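Local coordinates for protein response regulator (Caulobacter vibrioides, PDB 3N0R) that probably acts as a stress-response regulator whose receiver domain controls a sigma-factor-like domain that sequesters an anti-sigma factor, at residues 153-158 against 266-271; 206-211 against 273-278. The protein carries 1 engineered substitution. All blocks are in the same frame, centred on the assembly; numbering follows the deposited sequence.

Interaction 1: residues 153-158 against 266-271; sequences AEIDAE and TVKAAI
Lys268 leaves its helix with CG anti to the backbone N (chi1 171°) and then bends about its CG-CD bond (chi3 -78°), which swings its ammonium round to Asp156, whose CG lies beside its own backbone N (chi1 -70°). The two side chains meet at about a right angle, and in the conformer described, one of two modelled for this lysine, Lys268 NZ forms a salt bridge to Asp156 OD1 at 2.8 Å, so the bridge may not be permanent. It takes the syn lone pair of that oxygen, on the side of OD2. Closer to the backbone of the same lysine, CG of Lys268 rests against the CG2 branch of Ile155 at 4.2 Å, so the apolar stem and the charged end of one side chain serve two neighbouring residues. This is a domain-domain contact: helix 141-156 belongs to the sigma-like domain, while helix 264-277 is the last helix of the receiver. Phe120, on helix 115-125, packs against both Ile155 and Lys268 and extends the apolar part of the interface. Past the helical part of 153-158, Glu158 sends an extended side chain toward the receiver helix; its OE1 stops 4.0 Å from the backbone O of Ile271, a loose approach between two acceptors.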
# COMPACT_ATOMS: atom_id res chain seq x y z
N ALA A 153 -5.98 8.34 -13.64
CA ALA A 153 -5.64 8.20 -15.04
C ALA A 153 -4.32 7.47 -15.22
O ALA A 153 -4.19 6.61 -16.10
CB ALA A 153 -5.60 9.57 -15.72
N GLU A 154 -3.32 7.80 -14.39
CA GLU A 154 -2.01 7.14 -14.46
C GLU A 154 -2.11 5.65 -14.15
O GLU A 154 -1.49 4.81 -14.82
CB GLU A 154 -1.02 7.80 -13.50
CG GLU A 154 -0.62 9.18 -13.95
CD GLU A 154 0.17 9.95 -12.92
OE1 GLU A 154 0.58 9.37 -11.90
OE2 GLU A 154 0.36 11.17 -13.14
N ILE A 155 -2.87 5.32 -13.12
CA ILE A 155 -3.04 3.93 -12.74
C ILE A 155 -3.82 3.16 -13.80
O ILE A 155 -3.44 2.06 -14.20
CB ILE A 155 -3.65 3.83 -11.34
CG1 ILE A 155 -2.64 4.36 -10.32
CG2 ILE A 155 -4.05 2.38 -11.03
CD1 ILE A 155 -3.20 4.62 -8.96
N ASP A 156 -4.90 3.76 -14.31
CA ASP A 156 -5.69 3.09 -15.33
C ASP A 156 -4.86 2.89 -16.61
O ASP A 156 -5.05 1.91 -17.33
CB ASP A 156 -6.99 3.86 -15.60
CG ASP A 156 -7.99 3.77 -14.45
OD1 ASP A 156 -7.79 2.98 -13.51
OD2 ASP A 156 -9.01 4.49 -14.49
N ALA A 157 -3.91 3.79 -16.86
CA ALA A 157 -3.03 3.72 -18.03
C ALA A 157 -1.92 2.67 -17.93
O ALA A 157 -1.22 2.41 -18.91
CB ALA A 157 -2.44 5.10 -18.35
N GLU A 158 -1.74 2.06 -16.76
CA GLU A 158 -0.77 0.97 -16.63
C GLU A 158 -1.06 -0.13 -17.63
O GLU A 158 -2.21 -0.46 -17.90
CB GLU A 158 -0.77 0.41 -15.21
CG GLU A 158 -0.14 1.37 -14.21
CD GLU A 158 -0.21 0.90 -12.77
OE1 GLU A 158 -0.88 -0.12 -12.48
OE2 GLU A 158 0.41 1.57 -11.92
N THR A 266 -9.33 -0.67 -2.89
CA THR A 266 -8.06 -1.03 -2.25
C THR A 266 -7.26 -1.97 -3.13
O THR A 266 -6.03 -1.93 -3.12
CB THR A 266 -8.25 -1.67 -0.86
OG1 THR A 266 -8.80 -2.99 -0.99
CG2 THR A 266 -9.12 -0.80 0.02
N VAL A 267 -7.94 -2.82 -3.90
CA VAL A 267 -7.28 -3.72 -4.83
C VAL A 267 -6.69 -2.93 -6.00
O VAL A 267 -5.54 -3.17 -6.41
CB VAL A 267 -8.24 -4.80 -5.31
CG1 VAL A 267 -7.58 -5.66 -6.38
CG2 VAL A 267 -8.67 -5.65 -4.13
N LYS A 268 -7.46 -2.00 -6.55
CA LYS A 268 -6.94 -1.12 -7.59
C LYS A 268 -5.69 -0.40 -7.11
O LYS A 268 -4.70 -0.31 -7.84
CB LYS A 268 -7.98 -0.08 -8.03
CG LYS A 268 -7.40 0.99 -8.96
CD LYS A 268 -8.44 2.00 -9.45
CE LYS A 268 -9.30 1.43 -10.56
NZ LYS A 268 -9.74 2.47 -11.52
N ALA A 269 -5.73 0.10 -5.88
CA ALA A 269 -4.59 0.84 -5.35
C ALA A 269 -3.37 -0.05 -5.17
O ALA A 269 -2.26 0.35 -5.53
CB ALA A 269 -4.96 1.53 -4.03
N ALA A 270 -3.54 -1.23 -4.58
CA ALA A 270 -2.41 -2.11 -4.33
C ALA A 270 -1.79 -2.59 -5.64
O ALA A 270 -0.57 -2.58 -5.80
CB ALA A 270 -2.83 -3.29 -3.46
N ILE A 271 -2.62 -3.01 -6.58
CA ILE A 271 -2.12 -3.42 -7.89
C ILE A 271 -1.46 -2.23 -8.60
O ILE A 271 -0.39 -2.38 -9.20
CB ILE A 271 -3.25 -4.03 -8.75
CG1 ILE A 271 -3.69 -5.36 -8.14
CG2 ILE A 271 -2.80 -4.19 -10.21
CD1 ILE A 271 -4.87 -6.00 -8.84

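Interaction 2: residues 206-211 against 273-278; sequences PGLVLA and QALFFH
Strand 208-211 and the C-terminal end of helix 264-277 come closest at Leu208 and Leu275, whose CA atoms are 7.7 Å apart, and no hydrogen bond joins the two segments. Side chains fill the distance. Leu208 points at the helix with CG anti to the backbone N (chi1 174°), and its CD1 methyl meets the CB of Ala274 at 4.1 Å. Ala274 turns its methyl toward the strand. Leu275, the next residue, starts off across the line between the segments, but its CG lies beside its own backbone N (chi1 -63°) and the branch beyond brings CD2 back to the strand. There CD2 of Leu275 sits 4.3 Å from the CB of Leu208 and 4.1 Å from the backbone O of Gly207, at the turn just before the strand. Leu208 is thus touched at its tip by one residue and at its base by the next. The strand is the central one of the five-stranded parallel sheet of a receiver domain, in the 2-1-3-4-5 order of the CheY-like fold, and the helix is the one that follows the fifth strand and packs back across one face of the sheet. Val163 and Ile237, from the strands flanking 208-212, also touch Leu208, and Ile237 reaches Ala274 as well, so the apolar layer runs over three adjacent strands. The strand that carries Leu208 runs on to Asp212, the predicted phosphorylation site, not phosphorylated here. At the other end of the contact the helix stops: Phe277 N and His278 N still make helical bonds, to Gln273 O and Ala274 O, and His278 then departs from helical angles while its ND1 bonds to Asp233 OD2.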
# COMPACT_ATOMS: atom_id res chain seq x y z
N PRO A 206 4.46 -14.98 -14.69
CA PRO A 206 3.49 -13.88 -14.67
C PRO A 206 4.18 -12.53 -14.48
O PRO A 206 5.37 -12.48 -14.14
CB PRO A 206 2.64 -14.21 -13.45
CG PRO A 206 3.57 -14.91 -12.55
CD PRO A 206 4.51 -15.70 -13.41
N GLY A 207 3.44 -11.44 -14.69
CA GLY A 207 3.93 -10.11 -14.39
C GLY A 207 3.53 -9.63 -13.01
O GLY A 207 3.98 -8.58 -12.55
N LEU A 208 2.66 -10.38 -12.35
CA LEU A 208 2.16 -10.00 -11.03
C LEU A 208 1.56 -11.24 -10.38
O LEU A 208 0.91 -12.03 -11.06
CB LEU A 208 1.07 -8.92 -11.15
CG LEU A 208 0.33 -8.50 -9.88
CD1 LEU A 208 1.27 -7.80 -8.89
CD2 LEU A 208 -0.83 -7.58 -10.24
N VAL A 209 1.75 -11.39 -9.08
CA VAL A 209 1.14 -12.49 -8.34
C VAL A 209 0.38 -11.93 -7.14
O VAL A 209 0.88 -11.05 -6.44
CB VAL A 209 2.22 -13.48 -7.82
CG1 VAL A 209 1.57 -14.60 -7.03
CG2 VAL A 209 3.02 -14.04 -9.00
N LEU A 210 -0.84 -12.42 -6.95
CA LEU A 210 -1.59 -12.16 -5.73
C LEU A 210 -1.70 -13.47 -4.99
O LEU A 210 -2.24 -14.44 -5.52
CB LEU A 210 -2.99 -11.62 -6.04
CG LEU A 210 -3.08 -10.23 -6.68
CD1 LEU A 210 -4.10 -9.35 -5.97
CD2 LEU A 210 -1.73 -9.54 -6.77
N ALA A 211 -1.17 -13.53 -3.77
CA ALA A 211 -1.02 -14.79 -3.05
C ALA A 211 -1.54 -14.71 -1.63
O ALA A 211 -1.18 -13.80 -0.87
CB ALA A 211 0.44 -15.20 -3.02
N GLN A 273 0.12 0.29 -7.34
CA GLN A 273 1.46 0.54 -6.78
C GLN A 273 2.45 -0.56 -7.15
O GLN A 273 3.59 -0.26 -7.50
CB GLN A 273 1.40 0.72 -5.27
CG GLN A 273 0.66 1.98 -4.86
CD GLN A 273 1.25 3.22 -5.49
OE1 GLN A 273 0.74 3.71 -6.50
NE2 GLN A 273 2.36 3.71 -4.93
N ALA A 274 2.03 -1.82 -7.04
CA ALA A 274 2.92 -2.92 -7.38
C ALA A 274 3.44 -2.79 -8.81
O ALA A 274 4.63 -2.99 -9.06
CB ALA A 274 2.21 -4.24 -7.19
N LEU A 275 2.55 -2.46 -9.74
CA LEU A 275 2.94 -2.34 -11.14
C LEU A 275 3.67 -1.03 -11.44
O LEU A 275 4.42 -0.96 -12.41
CB LEU A 275 1.75 -2.53 -12.07
CG LEU A 275 1.12 -3.91 -12.00
CD1 LEU A 275 -0.10 -3.97 -12.91
CD2 LEU A 275 2.13 -4.97 -12.38
N PHE A 276 3.45 0.00 -10.63
CA PHE A 276 4.21 1.23 -10.74
C PHE A 276 5.68 0.97 -10.39
O PHE A 276 6.58 1.41 -11.12
CB PHE A 276 3.63 2.32 -9.83
CG PHE A 276 4.47 3.56 -9.74
CD1 PHE A 276 4.57 4.44 -10.81
CD2 PHE A 276 5.14 3.87 -8.57
CE1 PHE A 276 5.34 5.59 -10.72
CE2 PHE A 276 5.91 5.00 -8.47
CZ PHE A 276 6.00 5.87 -9.55
N PHE A 277 5.91 0.26 -9.30
CA PHE A 277 7.27 -0.02 -8.84
C PHE A 277 7.95 -1.15 -9.61
O PHE A 277 9.17 -1.17 -9.70
CB PHE A 277 7.29 -0.29 -7.33
CG PHE A 277 7.15 0.96 -6.51
CD1 PHE A 277 8.19 1.87 -6.45
CD2 PHE A 277 5.97 1.24 -5.83
CE1 PHE A 277 8.07 3.04 -5.73
CE2 PHE A 277 5.85 2.42 -5.10
CZ PHE A 277 6.89 3.32 -5.05
N HIS A 278 7.16 -2.07 -10.17
CA HIS A 278 7.71 -3.26 -10.83
C HIS A 278 6.99 -3.59 -12.13
O HIS A 278 6.42 -4.66 -12.27
CB HIS A 278 7.65 -4.46 -9.88
CG HIS A 278 8.29 -4.19 -8.56
ND1 HIS A 278 9.66 -4.24 -8.37
CD2 HIS A 278 7.76 -3.82 -7.37
CE1 HIS A 278 9.94 -3.93 -7.12
NE2 HIS A 278 8.81 -3.67 -6.49

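In the fold
Both contacts use helix 264-277, though different parts of it. Interaction 2 is wholly buried and apolar, within the receiver core, where leucine and alanine methyls fit the helix to the central strand. Interaction 1 is only partly buried and joins the receiver to the sigma-like domain, with a salt bridge at its more exposed margin and an isoleucine inside. The two sites lie about 11 Å apart, centre to centre, and they touch: the carboxylate oxygen OE1 of Glu158 packs on CB of Leu275 at 3.6 Å, and CG2 of Ile271 meets CD2 of Leu208 at 3.9 Å. One helix therefore presents side chains both to its own sheet and to the neighbouring domain.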